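Long-range contacts in putative alkaline phosphatase (Pseudomonas fluorescens, PDB 4F19), which probably serves as the solute-binding protein of a phosphate-importing ABC transporter and here holds a hydrogen arsenate, a phosphate mimic, in its cleft: residues G7-Q12 against T189-V194; Q27-G32 against N43-F48; N35-F40 against A60-K65; G147-F152 against I205-P210. All blocks are in the same frame, centred on the assembly; numbering follows the deposited sequence.

Interaction 1: G7-Q12 against T189-V194; sequences GATLPQ and TGSQGV. With 8AR (hydrogen arsenate), chain B.
T9 and S191 form the close-packed, buried part of this contact, and T9 OG1 is its focus. S191 N donates to T9 OG1 over 3.1 Å, with an N-H...O angle of 150°, and S191 OG lies 2.7 Å from T9 OG1. The T9 hydroxyl in turn donates to the arsenate, T9 OG1 to O3 being 2.7 Å. Its chi1 of 70° sets OG1 between the T9 backbone N and carbonyl carbon, a rotamer that lets one oxygen face both the ligand and the first turn of the helix beginning near G190. The backbone adds to this grip. T9 N donates to arsenate O3 at 2.8 Å. L10 N donates to arsenate O2 at 2.9 Å.

Residues 7-12 leave strand 5-7 of the five-strand sheet, whereas 189-194 follow strand 186-188 of the four-strand sheet. The contact therefore crosses between the two lobes of a periplasmic-binding-protein fold, beside the anion enclosed between them. R142, also bonded to the arsenate, packs against both T9 and S191.

Farther from the ligand the fit is looser. Q12 NE2 reaches Q192 OE1 at 2.8 Å, but with an angle of 129° the bond is weak, and doubtful too, since each glutamine is modelled in two conformers. The two amide planes stand nearly perpendicular. Q192 is solvent-exposed, while Q12 is buried.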
# COMPACT_ATOMS: atom_id res chain seq x y z
N GLY A 7 -6.94 0.83 8.76
CA GLY A 7 -7.04 0.42 7.38
C GLY A 7 -5.94 -0.52 7.02
O GLY A 7 -5.72 -1.56 7.69
N ALA A 8 -5.23 -0.20 5.93
CA ALA A 8 -4.14 -1.02 5.38
C ALA A 8 -3.29 -1.62 6.48
O ALA A 8 -2.77 -0.93 7.35
CB ALA A 8 -3.28 -0.13 4.52
N THR A 9 -3.05 -2.95 6.35
CA THR A 9 -2.10 -3.62 7.19
C THR A 9 -0.63 -3.50 6.70
O THR A 9 0.27 -3.61 7.52
CB THR A 9 -2.45 -5.13 7.41
OG1 THR A 9 -2.28 -5.90 6.23
CG2 THR A 9 -3.87 -5.28 7.95
N LEU A 10 -0.43 -3.29 5.41
CA LEU A 10 0.95 -3.22 4.90
C LEU A 10 1.80 -2.26 5.72
O LEU A 10 2.95 -2.64 6.06
CB LEU A 10 0.91 -2.91 3.37
CG LEU A 10 2.25 -2.56 2.71
CD1 LEU A 10 2.25 -2.99 1.27
CD2 LEU A 10 2.55 -1.06 2.80
N PRO A 11 1.32 -1.05 6.08
CA PRO A 11 2.11 -0.08 6.84
C PRO A 11 1.73 -0.03 8.34
O PRO A 11 2.13 0.91 9.02
CB PRO A 11 1.71 1.26 6.20
CG PRO A 11 0.24 1.07 5.92
CD PRO A 11 0.13 -0.40 5.51
N GLN A 12 0.99 -1.00 8.84
CA GLN A 12 0.48 -0.80 10.19
C GLN A 12 1.58 -0.74 11.23
O GLN A 12 1.44 -0.02 12.21
CB GLN A 12 -0.54 -1.90 10.60
CG GLN A 12 0.15 -3.26 10.83
CD GLN A 12 -0.83 -4.33 11.12
OE1 GLN A 12 -2.00 -4.34 10.66
NE2 GLN A 12 -0.44 -5.24 12.05
N THR A 189 -6.27 -13.82 5.77
CA THR A 189 -6.74 -12.45 6.03
C THR A 189 -5.69 -11.67 6.75
O THR A 189 -5.16 -12.10 7.78
CB THR A 189 -8.06 -12.55 6.85
OG1 THR A 189 -8.94 -13.42 6.20
CG2 THR A 189 -8.66 -11.22 7.12
N GLY A 190 -5.39 -10.44 6.24
CA GLY A 190 -4.39 -9.59 6.76
C GLY A 190 -2.99 -9.99 6.33
O GLY A 190 -2.70 -11.14 6.01
N SER A 191 -2.06 -9.02 6.41
CA SER A 191 -0.64 -9.35 6.15
C SER A 191 -0.16 -10.47 7.09
O SER A 191 0.47 -11.43 6.67
CB SER A 191 0.22 -8.12 6.34
OG SER A 191 0.01 -7.12 5.34
N GLN A 192 -0.44 -10.28 8.39
CA GLN A 192 0.04 -11.24 9.38
C GLN A 192 -0.64 -12.60 9.20
O GLN A 192 0.01 -13.66 9.34
CB GLN A 192 -0.14 -10.66 10.78
CG GLN A 192 0.73 -9.38 11.05
CD GLN A 192 0.20 -8.58 12.19
OE1 GLN A 192 -1.00 -7.98 12.18
NE2 GLN A 192 1.04 -8.46 13.24
N GLY A 193 -1.93 -12.61 8.90
CA GLY A 193 -2.61 -13.86 8.67
C GLY A 193 -2.04 -14.63 7.52
O GLY A 193 -1.91 -15.87 7.57
N VAL A 194 -1.66 -13.94 6.44
CA VAL A 194 -0.98 -14.59 5.33
C VAL A 194 0.36 -15.14 5.75
O VAL A 194 0.71 -16.28 5.39
CB VAL A 194 -0.89 -13.66 4.12
CG1 VAL A 194 0.16 -14.15 3.13
CG2 VAL A 194 -2.23 -13.52 3.41
AS 8AR B . -3.55 -4.13 2.97
O1 8AR B . -4.85 -3.37 2.31
O2 8AR B . -2.33 -2.98 3.24
O3 8AR B . -3.91 -4.78 4.43
O4 8AR B . -2.95 -5.29 1.93

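Interaction 2: Q27-G32 against N43-F48; sequences QYIGVG and NDYTKF. With 8AR (hydrogen arsenate), chain B.
I29 and V31, two residues apart on an extended backbone, direct their side chains at the turn 43-48, and no hydrogen bond links the two segments: the contact is van der Waals throughout. The turn begins at N43, whose positive phi closes helix 33-42 in a Schellman motif. D44 then organises what follows. D44 OD1 accepts from T46 N at 3.1 Å, an Asx turn, and from T46 OG1 at 2.7 Å, both donors arriving from the same face of the carboxylate, while D44 OD2 forms a salt bridge with K47 NZ in one of two lysine conformers.

Y45 opens a short 3-10 turn. Its CG stands anti to the backbone N (chi1 -167°), and the ring extends until the hydroxyl O, Y45 OH, lies 3.8 Å from I29 CD1. At K47 the backbone does the touching: K47 O comes within 3.4 Å of V31 CG2. Of residues 43-48, F48 gives the most surface. F48 O sits 3.4 Å from I29 CG2, F48 CB is 4.0 Å from I29 CD1, and the ring atom F48 CD1 meets V31 CG2 at 4.1 Å. F48 CB also lies over one face of the Y45 ring, toward the rim.

Strand 29-30 is an outermost strand of the five-strand sheet and pairs with strand 5-7. The turn covers the side of that edge facing helix 33-42, with F48 resting on A39 of the helix and K47 on N35 and A39, within the crossover that leads to strand 59-62.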
# COMPACT_ATOMS: atom_id res chain seq x y z
N GLN A 27 -4.19 4.67 18.69
CA GLN A 27 -3.29 3.76 17.97
C GLN A 27 -4.04 3.27 16.72
O GLN A 27 -5.23 2.96 16.69
CB GLN A 27 -2.89 2.61 18.90
CG GLN A 27 -2.08 3.05 20.16
CD GLN A 27 -0.80 3.82 19.72
OE1 GLN A 27 0.08 3.23 19.00
NE2 GLN A 27 -0.66 5.08 20.11
N TYR A 28 -3.25 3.13 15.64
CA TYR A 28 -3.74 2.70 14.37
C TYR A 28 -4.25 1.25 14.40
O TYR A 28 -3.61 0.39 15.03
CB TYR A 28 -2.57 2.77 13.36
CG TYR A 28 -2.90 2.42 11.94
CD1 TYR A 28 -3.44 3.36 11.08
CD2 TYR A 28 -2.68 1.17 11.42
CE1 TYR A 28 -3.71 3.09 9.76
CE2 TYR A 28 -2.93 0.84 10.11
CZ TYR A 28 -3.44 1.83 9.25
OH TYR A 28 -3.65 1.58 7.91
N ILE A 29 -5.35 1.00 13.71
CA ILE A 29 -5.99 -0.31 13.70
C ILE A 29 -5.89 -0.92 12.26
O ILE A 29 -6.49 -0.39 11.33
CB ILE A 29 -7.44 -0.21 14.14
CG1 ILE A 29 -7.51 0.34 15.59
CG2 ILE A 29 -8.13 -1.57 14.04
CD1 ILE A 29 -8.89 0.77 16.02
N GLY A 30 -5.15 -2.00 12.13
CA GLY A 30 -4.99 -2.65 10.83
C GLY A 30 -6.10 -3.64 10.53
O GLY A 30 -6.24 -4.64 11.25
N VAL A 31 -6.87 -3.38 9.49
CA VAL A 31 -8.02 -4.17 9.07
C VAL A 31 -8.07 -4.42 7.55
O VAL A 31 -9.00 -5.12 7.10
CB VAL A 31 -9.36 -3.53 9.51
CG1 VAL A 31 -9.52 -3.68 11.03
CG2 VAL A 31 -9.46 -2.07 9.07
N GLY A 32 -7.13 -3.89 6.76
CA GLY A 32 -7.19 -3.99 5.34
C GLY A 32 -7.65 -2.68 4.71
O GLY A 32 -8.43 -1.92 5.27
N ASN A 43 -18.00 6.82 7.54
CA ASN A 43 -17.84 7.12 8.97
C ASN A 43 -18.35 5.96 9.82
O ASN A 43 -19.20 6.13 10.69
CB ASN A 43 -18.52 8.42 9.35
CG ASN A 43 -18.13 8.84 10.72
OD1 ASN A 43 -17.01 8.60 11.16
ND2 ASN A 43 -19.06 9.45 11.42
N ASP A 44 -17.81 4.79 9.55
CA ASP A 44 -18.29 3.50 10.15
C ASP A 44 -17.17 2.86 10.95
O ASP A 44 -16.33 2.14 10.42
CB ASP A 44 -18.77 2.59 9.04
CG ASP A 44 -19.28 1.26 9.57
OD1 ASP A 44 -19.35 1.10 10.86
OD2 ASP A 44 -19.64 0.40 8.71
N TYR A 45 -17.15 3.13 12.25
CA TYR A 45 -16.13 2.65 13.13
C TYR A 45 -16.14 1.13 13.28
O TYR A 45 -15.12 0.55 13.65
CB TYR A 45 -16.22 3.33 14.51
CG TYR A 45 -15.03 3.10 15.39
CD1 TYR A 45 -13.88 3.86 15.26
CD2 TYR A 45 -15.04 2.11 16.39
CE1 TYR A 45 -12.75 3.65 16.07
CE2 TYR A 45 -13.95 1.90 17.18
CZ TYR A 45 -12.81 2.65 17.03
OH TYR A 45 -11.73 2.38 17.87
N THR A 46 -17.25 0.49 13.00
CA THR A 46 -17.29 -0.96 13.10
C THR A 46 -16.34 -1.64 12.11
O THR A 46 -15.98 -2.79 12.34
CB THR A 46 -18.69 -1.55 12.92
OG1 THR A 46 -19.12 -1.48 11.57
CG2 THR A 46 -19.70 -0.99 13.86
N LYS A 47 -15.92 -0.93 11.06
CA LYS A 47 -14.95 -1.39 10.12
C LYS A 47 -13.56 -1.46 10.72
O LYS A 47 -12.68 -2.16 10.19
CB LYS A 47 -14.98 -0.56 8.85
CG LYS A 47 -16.26 -0.75 8.06
CD LYS A 47 -16.41 -2.03 7.30
CE LYS A 47 -17.70 -2.24 6.49
NZ LYS A 47 -18.79 -2.17 7.29
N PHE A 48 -13.32 -0.70 11.80
CA PHE A 48 -12.11 -0.77 12.61
C PHE A 48 -12.24 -1.76 13.77
O PHE A 48 -11.38 -2.62 13.93
CB PHE A 48 -11.70 0.60 13.18
CG PHE A 48 -11.23 1.61 12.17
CD1 PHE A 48 -10.88 1.32 10.86
CD2 PHE A 48 -11.08 2.93 12.60
CE1 PHE A 48 -10.42 2.33 10.01
CE2 PHE A 48 -10.61 3.91 11.75
CZ PHE A 48 -10.29 3.62 10.46
AS 8AR B . -3.55 -4.13 2.97
O1 8AR B . -4.85 -3.37 2.31
O2 8AR B . -2.33 -2.98 3.24
O3 8AR B . -3.91 -4.78 4.43
O4 8AR B . -2.95 -5.29 1.93

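Interaction 3: N35-F40 against A60-K65; sequences NGKAAF and AGSDSK. With 8AR (hydrogen arsenate), chain B.
Two torsions deliver the ammonium group of K37 to S64 and K65. A chi1 of -68° lays CG beside the lysine's own backbone N, and after an extended step the chain bends at chi3, -63°, which turns the tip toward residues 64 and 65. K37 NZ donates to S64 OG at 3.0 Å and to K65 O at 3.0 Å, meeting the carbonyl from above its plane, 45° out. A salt bridge to E70 gives the buried ammonium a charged partner, and S64 OG is also hydrogen-bonded to E150 OE1 on helix 147-159. On the way the aliphatic chain runs over S62, with K37 CG 3.7 Å from S62 OG. S62 OG donates to S64 O over 2.7 Å, in the carbonyl plane and on a lone pair, which ties the turn to the end of the strand.

The backbones come closest at G36, where no side chain intervenes: G36 O lies 3.4 Å from A60 CB, and the helix and strand axes approach to 7.4 Å. Strand 29-30, helix 33-42 and the parallel strand 59-62 form a beta-alpha-beta crossover in one lobe of the binding-protein fold. One turn later, F40 CB meets A60 CB at 4.2 Å.

Past the strand, D63 enters the ligand site. D63 OD1 is 2.5 Å from arsenate O2, so short that one of the two acid groups probably donates a proton to the other. The second carboxylate oxygen is bonded to T294, and S33 of the helix holds D63 N.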
# COMPACT_ATOMS: atom_id res chain seq x y z
N ASN A 35 -11.52 -2.22 4.04
CA ASN A 35 -12.18 -1.85 5.28
C ASN A 35 -11.85 -0.43 5.71
O ASN A 35 -12.71 0.28 6.21
CB ASN A 35 -11.86 -2.85 6.40
CG ASN A 35 -12.57 -4.16 6.20
OD1 ASN A 35 -13.74 -4.17 5.85
ND2 ASN A 35 -11.88 -5.28 6.42
N GLY A 36 -10.59 -0.01 5.52
CA GLY A 36 -10.22 1.36 5.84
C GLY A 36 -10.96 2.41 5.01
O GLY A 36 -11.45 3.40 5.53
N LYS A 37 -11.02 2.16 3.70
CA LYS A 37 -11.77 3.08 2.83
C LYS A 37 -13.21 3.13 3.26
O LYS A 37 -13.81 4.22 3.37
CB LYS A 37 -11.62 2.70 1.38
CG LYS A 37 -10.21 2.88 0.80
CD LYS A 37 -10.14 2.79 -0.70
CE LYS A 37 -10.54 1.46 -1.27
NZ LYS A 37 -10.64 1.49 -2.77
N ALA A 38 -13.84 1.97 3.49
CA ALA A 38 -15.25 1.96 3.87
C ALA A 38 -15.44 2.67 5.21
O ALA A 38 -16.43 3.41 5.41
CB ALA A 38 -15.77 0.54 3.95
N ALA A 39 -14.53 2.47 6.16
CA ALA A 39 -14.61 3.14 7.46
C ALA A 39 -14.66 4.64 7.29
O ALA A 39 -15.47 5.34 7.89
CB ALA A 39 -13.39 2.75 8.31
N PHE A 40 -13.73 5.17 6.47
CA PHE A 40 -13.67 6.63 6.30
C PHE A 40 -14.86 7.13 5.51
O PHE A 40 -15.51 8.12 5.92
CB PHE A 40 -12.34 7.00 5.60
CG PHE A 40 -12.25 8.50 5.38
CD1 PHE A 40 -11.71 9.32 6.34
CD2 PHE A 40 -12.75 9.07 4.19
CE1 PHE A 40 -11.64 10.71 6.17
CE2 PHE A 40 -12.69 10.46 4.03
CZ PHE A 40 -12.14 11.27 4.99
N ALA A 60 -7.87 7.18 7.29
CA ALA A 60 -7.56 5.78 6.96
C ALA A 60 -6.21 5.71 6.28
O ALA A 60 -5.77 6.61 5.56
CB ALA A 60 -8.61 5.16 6.05
N GLY A 61 -5.56 4.55 6.48
CA GLY A 61 -4.46 4.13 5.62
C GLY A 61 -4.98 3.22 4.55
O GLY A 61 -5.81 2.33 4.81
N SER A 62 -4.49 3.39 3.30
CA SER A 62 -4.90 2.54 2.22
C SER A 62 -3.78 2.45 1.20
O SER A 62 -3.22 3.47 0.83
CB SER A 62 -6.15 3.08 1.52
OG SER A 62 -6.58 2.17 0.55
N ASP A 63 -3.53 1.22 0.70
CA ASP A 63 -2.69 1.07 -0.50
C ASP A 63 -3.51 0.75 -1.73
O ASP A 63 -2.96 0.40 -2.77
CB ASP A 63 -1.51 0.09 -0.27
CG ASP A 63 -1.52 -0.60 1.08
OD1 ASP A 63 -2.27 -1.60 1.15
OD2 ASP A 63 -0.84 -0.16 2.02
N SER A 64 -4.84 0.87 -1.60
CA SER A 64 -5.76 0.85 -2.71
C SER A 64 -6.26 2.26 -2.98
O SER A 64 -6.76 2.94 -2.06
CB SER A 64 -6.96 -0.03 -2.39
OG SER A 64 -8.02 0.10 -3.30
N LYS A 65 -6.17 2.73 -4.21
CA LYS A 65 -6.67 4.08 -4.52
C LYS A 65 -8.18 4.12 -4.37
O LYS A 65 -8.90 3.16 -4.63
CB LYS A 65 -6.28 4.48 -5.94
CG LYS A 65 -4.87 4.81 -6.11
CD LYS A 65 -4.48 5.52 -7.36
CE LYS A 65 -5.10 6.69 -7.67
NZ LYS A 65 -4.31 7.54 -8.83
AS 8AR B . -3.55 -4.13 2.97
O1 8AR B . -4.85 -3.37 2.31
O2 8AR B . -2.33 -2.98 3.24
O3 8AR B . -3.91 -4.78 4.43
O4 8AR B . -2.95 -5.29 1.93

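Interaction 4: G147-F152 against I205-P210; sequences GTTELF and ITYMSP. With 8AR (hydrogen arsenate), chain B.
Aromatic contact dominates between F152 and Y207. The planes are 13° from parallel, yet the rings are displaced so that little of one lies over the other, with centroids 4.6 Å apart. The slide carries Y207 CB over the middle of the phenylalanine face, a CH-pi contact in which CB lies 3.7 Å from the F152 ring centroid and only 8° off the normal. F152 CD2 in return covers one face of the tyrosine toward its rim. F118 meets the F152 ring edge-to-face.

Apolar contact continues at the tyrosine edge, where T148 CG2 lies in the ring plane, 3.8 Å from Y207 CD1.

Helix 147-159 begins at the arsenate, so its N terminus presents backbone N-H groups to the anion, a common device of anion-binding proteins. G147 N donates to arsenate O1 at 2.7 Å. Arsenate O4 accepts from T148 N and also from T148 OG1, the hydroxyl bond being 2.7 Å. The helix dipole would probably assist.

Polar contacts between the segments are two. T149 OG1 and Y207 OH are hydrogen-bonded at 2.7 Å, either able to donate, and Y207 OH also bonds to R142 N. A water bridges the other pair: it donates to T148 OG1 at 2.8 Å and accepts from S209 N at 2.9 Å, thereby backing the hydroxyl that grips O4. S209 OG itself is bonded to L10 O of the facing lobe.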
# COMPACT_ATOMS: atom_id res chain seq x y z
N GLY A 147 -4.97 -3.61 -0.41
CA GLY A 147 -4.09 -2.72 -1.17
C GLY A 147 -2.80 -3.37 -1.59
O GLY A 147 -2.25 -3.04 -2.64
N THR A 148 -2.30 -4.34 -0.80
CA THR A 148 -1.14 -5.11 -1.26
C THR A 148 -1.53 -5.84 -2.54
O THR A 148 -0.75 -5.89 -3.51
CB THR A 148 -0.65 -6.09 -0.18
OG1 THR A 148 -0.44 -5.42 1.06
CG2 THR A 148 0.71 -6.64 -0.60
N THR A 149 -2.72 -6.45 -2.56
CA THR A 149 -3.21 -7.07 -3.78
C THR A 149 -3.24 -6.06 -4.93
O THR A 149 -2.86 -6.38 -6.06
CB THR A 149 -4.57 -7.70 -3.61
OG1 THR A 149 -4.47 -8.75 -2.64
CG2 THR A 149 -5.12 -8.23 -4.93
N GLU A 150 -3.75 -4.85 -4.69
CA GLU A 150 -3.81 -3.87 -5.76
C GLU A 150 -2.38 -3.55 -6.29
O GLU A 150 -2.16 -3.53 -7.49
CB GLU A 150 -4.54 -2.62 -5.32
CG GLU A 150 -4.75 -1.62 -6.46
CD GLU A 150 -5.64 -0.46 -6.06
OE1 GLU A 150 -6.84 -0.73 -5.76
OE2 GLU A 150 -5.18 0.71 -6.04
N LEU A 151 -1.44 -3.28 -5.38
CA LEU A 151 -0.08 -2.97 -5.82
C LEU A 151 0.52 -4.12 -6.63
O LEU A 151 1.24 -3.89 -7.62
CB LEU A 151 0.80 -2.66 -4.60
CG LEU A 151 0.51 -1.36 -3.87
CD1 LEU A 151 1.39 -1.20 -2.68
CD2 LEU A 151 0.58 -0.13 -4.78
N PHE A 152 0.28 -5.35 -6.19
CA PHE A 152 0.85 -6.52 -6.83
C PHE A 152 0.20 -6.80 -8.20
O PHE A 152 0.88 -7.08 -9.18
CB PHE A 152 0.71 -7.72 -5.89
CG PHE A 152 1.32 -9.01 -6.38
CD1 PHE A 152 2.65 -9.05 -6.80
CD2 PHE A 152 0.55 -10.17 -6.42
CE1 PHE A 152 3.17 -10.26 -7.19
CE2 PHE A 152 1.11 -11.38 -6.82
CZ PHE A 152 2.43 -11.41 -7.21
N ILE A 205 4.05 -19.87 -1.11
CA ILE A 205 4.60 -18.61 -1.62
C ILE A 205 3.49 -17.56 -1.61
O ILE A 205 2.32 -17.89 -1.79
CB ILE A 205 5.20 -18.81 -3.05
CG1 ILE A 205 5.98 -17.56 -3.50
CG2 ILE A 205 4.15 -19.20 -4.05
CD1 ILE A 205 6.96 -17.89 -4.66
N THR A 206 3.86 -16.29 -1.45
CA THR A 206 2.86 -15.21 -1.46
C THR A 206 3.53 -13.89 -1.88
O THR A 206 4.71 -13.84 -2.20
CB THR A 206 2.20 -15.09 -0.09
OG1 THR A 206 1.01 -14.32 -0.18
CG2 THR A 206 3.10 -14.54 0.96
N TYR A 207 2.73 -12.85 -1.85
CA TYR A 207 3.11 -11.45 -2.03
C TYR A 207 2.86 -10.71 -0.73
O TYR A 207 1.88 -11.03 -0.04
CB TYR A 207 2.37 -10.84 -3.23
CG TYR A 207 0.88 -10.90 -3.10
CD1 TYR A 207 0.16 -9.85 -2.60
CD2 TYR A 207 0.17 -12.05 -3.49
CE1 TYR A 207 -1.22 -9.92 -2.42
CE2 TYR A 207 -1.22 -12.14 -3.33
CZ TYR A 207 -1.90 -11.08 -2.78
OH TYR A 207 -3.25 -11.18 -2.61
N MET A 208 3.68 -9.72 -0.39
CA MET A 208 3.65 -9.25 1.00
C MET A 208 4.34 -7.89 1.17
O MET A 208 5.38 -7.61 0.59
CB MET A 208 4.39 -10.29 1.88
CG MET A 208 4.38 -10.04 3.38
SD MET A 208 2.75 -9.85 4.11
CE MET A 208 1.96 -11.38 3.56
N SER A 209 3.79 -7.13 2.12
CA SER A 209 4.46 -5.96 2.66
C SER A 209 5.91 -6.29 3.01
O SER A 209 6.15 -7.29 3.72
CB SER A 209 3.77 -5.55 3.97
OG SER A 209 4.53 -4.56 4.60
N PRO A 210 6.89 -5.45 2.66
CA PRO A 210 8.27 -5.77 3.04
C PRO A 210 8.49 -5.68 4.52
O PRO A 210 9.47 -6.27 5.03
CB PRO A 210 9.08 -4.73 2.24
CG PRO A 210 8.13 -3.55 2.10
CD PRO A 210 6.78 -4.20 1.87
AS 8AR B . -3.55 -4.13 2.97
O1 8AR B . -4.85 -3.37 2.31
O2 8AR B . -2.33 -2.98 3.24
O3 8AR B . -3.91 -4.78 4.43
O4 8AR B . -2.95 -5.29 1.93
O HOH W 1 0.96 -7.20 2.73

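Interactions 2 and 3 belong to the lobe of the five-strand sheet and share helix 33-42, one through the turn that follows it, the other through its body. Interaction 4 belongs to the opposite lobe, and interaction 1 joins the two. Interactions 1, 3 and 4 are buried, although 1 runs out to an exposed glutamine, and interaction 2 is only partly buried. Chemistry follows place: van der Waals contact alone at the sheet edge in 2, a buried lysine in 3, a displaced aromatic pair with a CH-pi contact in 4, hydroxyls in 1. S64 and K65 meet E150 through hydrogen bonds, a further interlobe link, and all four contacts reach the arsenate, 2 merely through G32.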